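PDB 5NRM: DocCel5: Type I dockerin repeat domain from A. cellulolyticus family 5 endoglucanase WP_010249057 S51I, L52N mutant from Acetivibrio cellulolyticus, which probably tethers a family 5 endoglucanase to the cohesins of a scaffoldin, placing the enzyme in the bacterial cellulosome, and binds calcium ions in EF-hand-like loops. Local coordinates for residues Gly3-Asn8 against Ser13-Leu18; Gly39-Asp44 against Phe52-Met57. All blocks are in the same frame, centred on the assembly; numbering follows the deposited sequence.

Contact 1 of 2, residues Gly3-Asn8 against Ser13-Leu18. With CA (calcium ion), chain C.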
ATOM      1  N   GLY B   3     -14.654  -9.283   4.073  1.00 17.25           N
ATOM      2  CA  GLY B   3     -13.729  -8.227   3.674  1.00 14.94           C
ATOM      3  C   GLY B   3     -13.994  -7.652   2.309  1.00 12.80           C
ATOM      4  O   GLY B   3     -13.666  -6.521   2.055  1.00 11.37           O
ATOM      5  N   ASP B   4     -14.678  -8.406   1.470  1.00 12.34           N
ATOM      6  CA  ASP B   4     -14.820  -7.966   0.056  1.00 11.29           C
ATOM      7  C   ASP B   4     -16.161  -7.192  -0.015  1.00 11.35           C
ATOM      8  O   ASP B   4     -17.153  -7.624  -0.613  1.00 12.00           O
ATOM      9  CB  ASP B   4     -14.839  -9.157  -0.889  1.00 11.90           C
ATOM     10  CG  ASP B   4     -14.877  -8.724  -2.350  1.00 11.07           C
ATOM     11  OD1 ASP B   4     -14.660  -7.548  -2.564  1.00 10.48           O
ATOM     12  OD2 ASP B   4     -15.214  -9.566  -3.229  1.00 12.12           O
ATOM     13  N   VAL B   5     -16.204  -6.011   0.598  1.00 11.36           N
ATOM     14  CA  VAL B   5     -17.429  -5.226   0.665  1.00 12.36           C
ATOM     15  C   VAL B   5     -17.947  -4.681  -0.664  1.00 11.16           C
ATOM     16  O   VAL B   5     -19.128  -4.454  -0.737  1.00 11.44           O
ATOM     17  CB  VAL B   5     -17.323  -4.066   1.743  1.00 13.45           C
ATOM     18  CG1 VAL B   5     -16.978  -4.626   3.103  1.00 15.29           C
ATOM     19  CG2 VAL B   5     -16.372  -2.996   1.341  1.00 12.86           C
ATOM     20  N   ASP B   6     -17.121  -4.562  -1.710  1.00  9.82           N
ATOM     21  CA  ASP B   6     -17.661  -4.152  -3.014  1.00  9.44           C
ATOM     22  C   ASP B   6     -17.907  -5.350  -3.902  1.00  9.66           C
ATOM     23  O   ASP B   6     -18.405  -5.157  -4.984  1.00 10.32           O
ATOM     24  CB  ASP B   6     -16.818  -3.129  -3.770  1.00  8.99           C
ATOM     25  CG  ASP B   6     -15.429  -3.645  -4.179  1.00  8.76           C
ATOM     26  OD1 ASP B   6     -15.145  -4.815  -4.095  1.00  8.39           O
ATOM     27  OD2 ASP B   6     -14.681  -2.741  -4.625  1.00  9.29           O
ATOM     28  N   GLY B   7     -17.616  -6.566  -3.460  1.00  9.90           N
ATOM     29  CA  GLY B   7     -17.992  -7.746  -4.215  1.00 10.82           C
ATOM     30  C   GLY B   7     -17.158  -8.046  -5.432  1.00 10.76           C
ATOM     31  O   GLY B   7     -17.572  -8.933  -6.210  1.00 12.06           O
ATOM     32  N   ASN B   8     -16.034  -7.349  -5.601  1.00 10.00           N
ATOM     33  CA  ASN B   8     -15.293  -7.482  -6.859  1.00 10.07           C
ATOM     34  C   ASN B   8     -14.402  -8.740  -6.915  1.00 10.69           C
ATOM     35  O   ASN B   8     -13.943  -9.103  -7.994  1.00 10.73           O
ATOM     36  CB  ASN B   8     -14.530  -6.234  -7.257  1.00  9.68           C
ATOM     37  CG  ASN B   8     -13.292  -6.012  -6.460  1.00  9.31           C
ATOM     38  OD1 ASN B   8     -13.078  -6.642  -5.402  1.00  9.76           O
ATOM     39  ND2 ASN B   8     -12.437  -5.150  -6.946  1.00  9.53           N
ATOM     40  N   SER B  13      -7.715  -1.947  -0.883  1.00  8.05           N
ATOM     41  CA  SER B  13      -7.855  -0.656  -0.243  1.00  8.79           C
ATOM     42  C   SER B  13      -9.128   0.109  -0.657  1.00  8.64           C
ATOM     43  O   SER B  13      -9.559   1.032   0.044  1.00  9.55           O
ATOM     44  CB  SER B  13      -6.612   0.220  -0.534  1.00  8.80           C
ATOM     45  OG  SER B  13      -6.434   0.425  -1.942  1.00  9.00           O
ATOM     46  N   ILE B  14      -9.736  -0.308  -1.757  1.00  8.10           N
ATOM     47  CA  ILE B  14     -11.074   0.252  -2.097  1.00  8.29           C
ATOM     48  C   ILE B  14     -12.173  -0.315  -1.154  1.00  8.00           C
ATOM     49  O   ILE B  14     -13.028   0.441  -0.713  1.00  8.55           O
ATOM     50  CB  ILE B  14     -11.399   0.089  -3.590  1.00  8.34           C
ATOM     51  CG1 ILE B  14     -10.418   1.010  -4.405  1.00  8.58           C
ATOM     52  CG2 ILE B  14     -12.861   0.350  -3.829  1.00  8.64           C
ATOM     53  CD1 ILE B  14     -10.497   0.877  -5.928  1.00  9.03           C
ATOM     54  N   ASP B  15     -12.084  -1.590  -0.766  1.00  7.77           N
ATOM     55  CA  ASP B  15     -12.976  -2.120   0.289  1.00  8.37           C
ATOM     56  C   ASP B  15     -12.718  -1.361   1.596  1.00  9.09           C
ATOM     57  O   ASP B  15     -13.654  -0.954   2.283  1.00  9.97           O
ATOM     58  CB  ASP B  15     -12.702  -3.608   0.521  1.00  8.64           C
ATOM     59  CG  ASP B  15     -12.959  -4.437  -0.723  1.00  8.87           C
ATOM     60  OD1 ASP B  15     -14.103  -4.448  -1.212  1.00  9.27           O
ATOM     61  OD2 ASP B  15     -11.996  -5.079  -1.224  1.00  9.09           O
ATOM     62  N   PHE B  16     -11.431  -1.119   1.926  1.00  9.37           N
ATOM     63  CA  PHE B  16     -11.112  -0.353   3.133  1.00 10.14           C
ATOM     64  C   PHE B  16     -11.700   1.047   3.118  1.00 10.49           C
ATOM     65  O   PHE B  16     -12.233   1.500   4.111  1.00 11.35           O
ATOM     66  CB  PHE B  16      -9.591  -0.293   3.176  1.00  9.91           C
ATOM     67  CG  PHE B  16      -8.924   0.234   4.441  1.00 11.00           C
ATOM     68  CD1 PHE B  16      -9.230  -0.260   5.665  1.00 12.01           C
ATOM     69  CD2 PHE B  16      -7.916   1.144   4.334  1.00 11.06           C
ATOM     70  CE1 PHE B  16      -8.539   0.168   6.782  1.00 13.26           C
ATOM     71  CE2 PHE B  16      -7.227   1.604   5.470  1.00 12.37           C
ATOM     72  CZ  PHE B  16      -7.563   1.110   6.698  1.00 13.49           C
ATOM     73  N   ALA B  17     -11.613   1.714   1.985  1.00  9.93           N
ATOM     74  CA  ALA B  17     -12.250   2.998   1.798  1.00 10.86           C
ATOM     75  C   ALA B  17     -13.780   3.008   1.942  1.00 11.56           C
ATOM     76  O   ALA B  17     -14.390   3.909   2.573  1.00 12.95           O
ATOM     77  CB  ALA B  17     -11.842   3.590   0.474  1.00 10.63           C
ATOM     78  N   LEU B  18     -14.409   2.009   1.374  1.00 11.19           N
ATOM     79  CA  LEU B  18     -15.826   1.893   1.494  1.00 12.11           C
ATOM     80  C   LEU B  18     -16.214   1.658   2.948  1.00 12.88           C
ATOM     81  O   LEU B  18     -17.189   2.220   3.426  1.00 13.66           O
ATOM     82  CB  LEU B  18     -16.377   0.762   0.635  1.00 11.77           C
ATOM     83  CG  LEU B  18     -16.302   1.059  -0.883  1.00 11.35           C
ATOM     84  CD1 LEU B  18     -16.515  -0.174  -1.686  1.00 11.40           C
ATOM     85  CD2 LEU B  18     -17.316   2.087  -1.359  1.00 12.48           C
TER
HETATM   86 CA    CA C 101     -13.209  -5.833  -3.141  1.00  8.73          CA
HETATM   87  O   HOH W   1     -12.220  -3.846  -4.077  1.00  8.67           O

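Contact 2 of 2, residues Gly39-Asp44 against Phe52-Met57. With CA (calcium ion), chain D.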
ATOM      1  N   GLY B  39     -18.757  -7.171   5.798  1.00 19.53           N
ATOM      2  CA  GLY B  39     -18.174  -6.056   6.586  1.00 19.00           C
ATOM      3  C   GLY B  39     -17.814  -6.331   8.074  1.00 19.70           C
ATOM      4  O   GLY B  39     -17.037  -5.592   8.701  1.00 19.45           O
ATOM      5  N   ASP B  40     -18.462  -7.317   8.648  1.00 20.73           N
ATOM      6  CA  ASP B  40     -18.191  -7.653  10.050  1.00 22.20           C
ATOM      7  C   ASP B  40     -17.115  -8.697  10.203  1.00 22.84           C
ATOM      8  O   ASP B  40     -17.333  -9.866   9.905  1.00 23.12           O
ATOM      9  CB  ASP B  40     -19.436  -8.131  10.737  1.00 23.59           C
ATOM     10  CG  ASP B  40     -19.182  -8.437  12.246  1.00 25.44           C
ATOM     11  OD1 ASP B  40     -18.476  -7.622  13.030  1.00 25.01           O
ATOM     12  OD2 ASP B  40     -19.835  -9.458  12.587  1.00 27.51           O
ATOM     13  N   LEU B  41     -15.996  -8.231  10.739  1.00 23.44           N
ATOM     14  CA  LEU B  41     -14.744  -8.996  10.783  1.00 24.26           C
ATOM     15  C   LEU B  41     -14.426  -9.473  12.167  1.00 26.64           C
ATOM     16  O   LEU B  41     -13.472 -10.270  12.322  1.00 27.20           O
ATOM     17  CB  LEU B  41     -13.601  -8.149  10.212  1.00 22.77           C
ATOM     18  CG  LEU B  41     -13.848  -7.684   8.774  1.00 21.38           C
ATOM     19  CD1 LEU B  41     -12.711  -6.891   8.202  1.00 19.52           C
ATOM     20  CD2 LEU B  41     -14.224  -8.872   7.870  1.00 21.90           C
ATOM     21  N   ASN B  42     -15.190  -9.025  13.192  1.00 27.89           N
ATOM     22  CA  ASN B  42     -14.952  -9.505  14.560  1.00 30.69           C
ATOM     23  C   ASN B  42     -16.131 -10.223  15.164  1.00 32.49           C
ATOM     24  O   ASN B  42     -16.098 -10.629  16.339  1.00 35.27           O
ATOM     25  CB  ASN B  42     -14.512  -8.374  15.498  1.00 31.88           C
ATOM     26  CG  ASN B  42     -15.527  -7.251  15.553  1.00 32.30           C
ATOM     27  OD1 ASN B  42     -16.619  -7.375  15.039  1.00 31.16           O
ATOM     28  ND2 ASN B  42     -15.163  -6.157  16.250  1.00 33.77           N
ATOM     29  N   GLY B  43     -17.254 -10.312  14.428  1.00 31.07           N
ATOM     30  CA  GLY B  43     -18.298 -11.247  14.799  1.00 33.16           C
ATOM     31  C   GLY B  43     -19.367 -10.728  15.785  1.00 35.00           C
ATOM     32  O   GLY B  43     -20.034 -11.506  16.429  1.00 37.58           O
ATOM     33  N   ASP B  44     -19.504  -9.417  15.913  1.00 34.10           N
ATOM     34  CA  ASP B  44     -20.665  -8.831  16.648  1.00 36.24           C
ATOM     35  C   ASP B  44     -21.838  -8.471  15.756  1.00 35.45           C
ATOM     36  O   ASP B  44     -22.729  -7.737  16.181  1.00 36.90           O
ATOM     37  CB  ASP B  44     -20.265  -7.606  17.492  1.00 36.78           C
ATOM     38  CG  ASP B  44     -19.562  -6.489  16.672  1.00 33.98           C
ATOM     39  OD1 ASP B  44     -19.494  -6.518  15.400  1.00 31.57           O
ATOM     40  OD2 ASP B  44     -18.884  -5.649  17.331  1.00 34.63           O
ATOM     41  N   PHE B  52     -12.902  -2.015  10.740  1.00 20.88           N
ATOM     42  CA  PHE B  52     -11.972  -1.212   9.910  1.00 19.17           C
ATOM     43  C   PHE B  52     -10.527  -1.415  10.375  1.00 19.65           C
ATOM     44  O   PHE B  52      -9.642  -1.682   9.551  1.00 18.14           O
ATOM     45  CB  PHE B  52     -12.398   0.265  10.034  1.00 20.20           C
ATOM     46  CG  PHE B  52     -11.518   1.264   9.360  1.00 19.44           C
ATOM     47  CD1 PHE B  52     -11.599   1.479   8.004  1.00 17.78           C
ATOM     48  CD2 PHE B  52     -10.615   2.015  10.103  1.00 20.84           C
ATOM     49  CE1 PHE B  52     -10.760   2.427   7.384  1.00 17.68           C
ATOM     50  CE2 PHE B  52      -9.789   2.943   9.486  1.00 20.91           C
ATOM     51  CZ  PHE B  52      -9.890   3.184   8.137  1.00 18.92           C
ATOM     52  N   ALA B  53     -10.310  -1.360  11.701  1.00 21.44           N
ATOM     53  CA  ALA B  53      -8.982  -1.637  12.249  1.00 22.26           C
ATOM     54  C   ALA B  53      -8.481  -3.005  11.829  1.00 21.94           C
ATOM     55  O   ALA B  53      -7.291  -3.146  11.511  1.00 20.85           O
ATOM     56  CB  ALA B  53      -8.966  -1.515  13.767  1.00 24.96           C
ATOM     57  N   ILE B  54      -9.338  -4.007  11.848  1.00 21.80           N
ATOM     58  CA  ILE B  54      -8.996  -5.370  11.459  1.00 21.87           C
ATOM     59  C   ILE B  54      -8.662  -5.470   9.960  1.00 19.71           C
ATOM     60  O   ILE B  54      -7.694  -6.187   9.596  1.00 19.57           O
ATOM     61  CB  ILE B  54     -10.088  -6.399  11.856  1.00 23.08           C
ATOM     62  CG1 ILE B  54     -10.149  -6.647  13.352  1.00 25.91           C
ATOM     63  CG2 ILE B  54      -9.967  -7.757  11.159  1.00 22.76           C
ATOM     64  CD1 ILE B  54     -11.421  -7.336  13.841  1.00 27.64           C
ATOM     65  N   MET B  55      -9.446  -4.825   9.111  1.00 18.65           N
ATOM     66  CA  MET B  55      -9.149  -4.837   7.682  1.00 17.26           C
ATOM     67  C   MET B  55      -7.763  -4.238   7.463  1.00 16.83           C
ATOM     68  O   MET B  55      -7.010  -4.733   6.566  1.00 14.45           O
ATOM     69  CB  MET B  55     -10.209  -4.189   6.752  1.00 17.61           C
ATOM     70  CG  MET B  55      -9.953  -4.546   5.163  1.00 17.31           C
ATOM     71  SD  MET B  55     -11.189  -3.593   4.271  1.00 24.95           S
ATOM     72  CE  MET B  55     -12.364  -5.004   4.333  1.00 22.83           C
ATOM     73  N   ARG B  56      -7.425  -3.166   8.199  1.00 17.43           N
ATOM     74  CA  ARG B  56      -6.099  -2.534   8.056  1.00 17.68           C
ATOM     75  C   ARG B  56      -5.012  -3.572   8.387  1.00 17.80           C
ATOM     76  O   ARG B  56      -4.051  -3.710   7.638  1.00 16.07           O
ATOM     77  CB  ARG B  56      -5.925  -1.257   8.936  1.00 19.74           C
ATOM     78  CG  ARG B  56      -4.497  -0.623   8.867  1.00 22.01           C
ATOM     79  CD  ARG B  56      -4.441   0.778   9.547  1.00 25.42           C
ATOM     80  NE  ARG B  56      -3.076   1.412   9.639  1.00 28.42           N
ATOM     81  CZ  ARG B  56      -2.625   2.412   8.830  1.00 31.21           C
ATOM     82  NH1 ARG B  56      -3.406   2.960   7.834  1.00 34.06           N
ATOM     83  NH2 ARG B  56      -1.420   2.856   8.978  1.00 30.16           N
ATOM     84  N   MET B  57      -5.185  -4.325   9.462  1.00 19.82           N
ATOM     85  CA  MET B  57      -4.197  -5.360   9.838  1.00 21.03           C
ATOM     86  C   MET B  57      -4.071  -6.390   8.728  1.00 19.23           C
ATOM     87  O   MET B  57      -2.982  -6.820   8.398  1.00 18.71           O
ATOM     88  CB  MET B  57      -4.586  -6.083  11.103  1.00 24.62           C
ATOM     89  CG  MET B  57      -4.509  -5.208  12.316  1.00 27.29           C
ATOM     90  SD  MET B  57      -5.349  -5.972  13.766  1.00 33.10           S
ATOM     91  CE  MET B  57      -4.784  -7.679  13.768  1.00 34.14           C
TER
HETATM   92 CA    CA D 102     -17.954  -5.776  13.857  1.00 19.21          CA
HETATM   93  O   HOH W   2     -17.333  -4.114  15.676  1.00 23.74           O

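Contact 1 of 2, residues Gly3-Asn8 against Ser13-Leu18
The first EF-hand-like calcium loop of the dockerin closes onto helix 13-23 where Asp4 and Asp6 meet the carboxylate of Asp15 round a calcium ion. Asp15 binds through both oxygens, with OD1 2.5 Å from the calcium, whereas Asp4 OD1 binds singly at 2.3 Å. The planes of the Asp6 and Asp15 carboxylates stand 71° apart. Asn8 OD1, a water and Ser10 O complete seven ligand atoms. Asp15 OD1 also accepts a hydrogen bond from Asp6 N (3.1 Å, N-H...O 160°), met nearly along its C-O direction. With CG of Asp6 set between its backbone N and carbonyl carbon (chi1 64°), OD1 reaches both the metal at 2.4 Å and Asn8 N at 3.1 Å, the latter closing an Asx turn from above the carboxylate plane. Asp6 OD2 accepts a hydrogen bond from the metal-bound water (2.8 Å). Next to the metal site Leu18 CD1 lies 3.6 Å from Asp6 CB, and Val5 CG2 rests 3.8 Å from Leu18 CB. Gly9 N hydrogen-bonds to Asp4 OD2, turned from the metal, and Asn12 N to Asp15 OD2. Three carboxylates thus converge on one cation, whose charge probably offsets their mutual repulsion and ties loop to helix.

Contact 2 of 2, residues Gly39-Asp44 against Phe52-Met57
Leu41, in the third calcium-binding loop of the chain, meets Ile54 and Met55 of helix 49-59 in a purely apolar contact. Its CB lies 3.8 Å from CG2 of Ile54, while CD1 reaches past that branch to CB of Met55 at 4.0 Å, the Leu41 and Met55 side chains passing at a slant. Ile54 spreads its two branches over the loop: CG2, anti to the backbone N, takes Leu41, and CD1, at the end of the other branch, touches CB of Asn42 at 3.7 Å. Met55 is extended as far as its sulfur and bends at chi3 (-92°), which leaves its CE 4.3 Å from Leu41 CD1.

The same loop also coordinates calcium. Asp40 OD1 binds the calcium at 2.1 Å and Asp44 OD1 at 2.3 Å; Asn42 and a water 2.5 Å from the ion join them. The Ser46 carbonyl and both carboxylate oxygens of Asp51 complete an EF-hand-like site, and Asp51 OD1 also accepts from the backbone N of Leu41, linking the apolar residue to the ligand set.

The loop connects helix 35-39 to helix 49-59, and Leu41 and Ile54 both touch the C-terminal residue Phe66, while Met55 leans on Met19 of helix 13-23 and the ring of Phe52 stacks against Phe16 of that same helix.

Contacts 1 and 2 follow one another along the chain and lie on opposite sides of its centre, with their own centres about 12 Å apart. Each joins a calcium loop to a helix, and the two calcium ions are 17.6 Å apart. They differ in means: in contact 1 the metal itself bridges both segments, whereas in contact 2 segment 39-44 supplies ligands, the helix contributes through Asp51 just ahead of segment 52-57, and 52-57 itself adds only apolar packing. The helices meet directly, Phe16 N coming within 3.4 Å of Met55 SD. Phe16 and Phe52 also both pack on Leu79 of the partner chain.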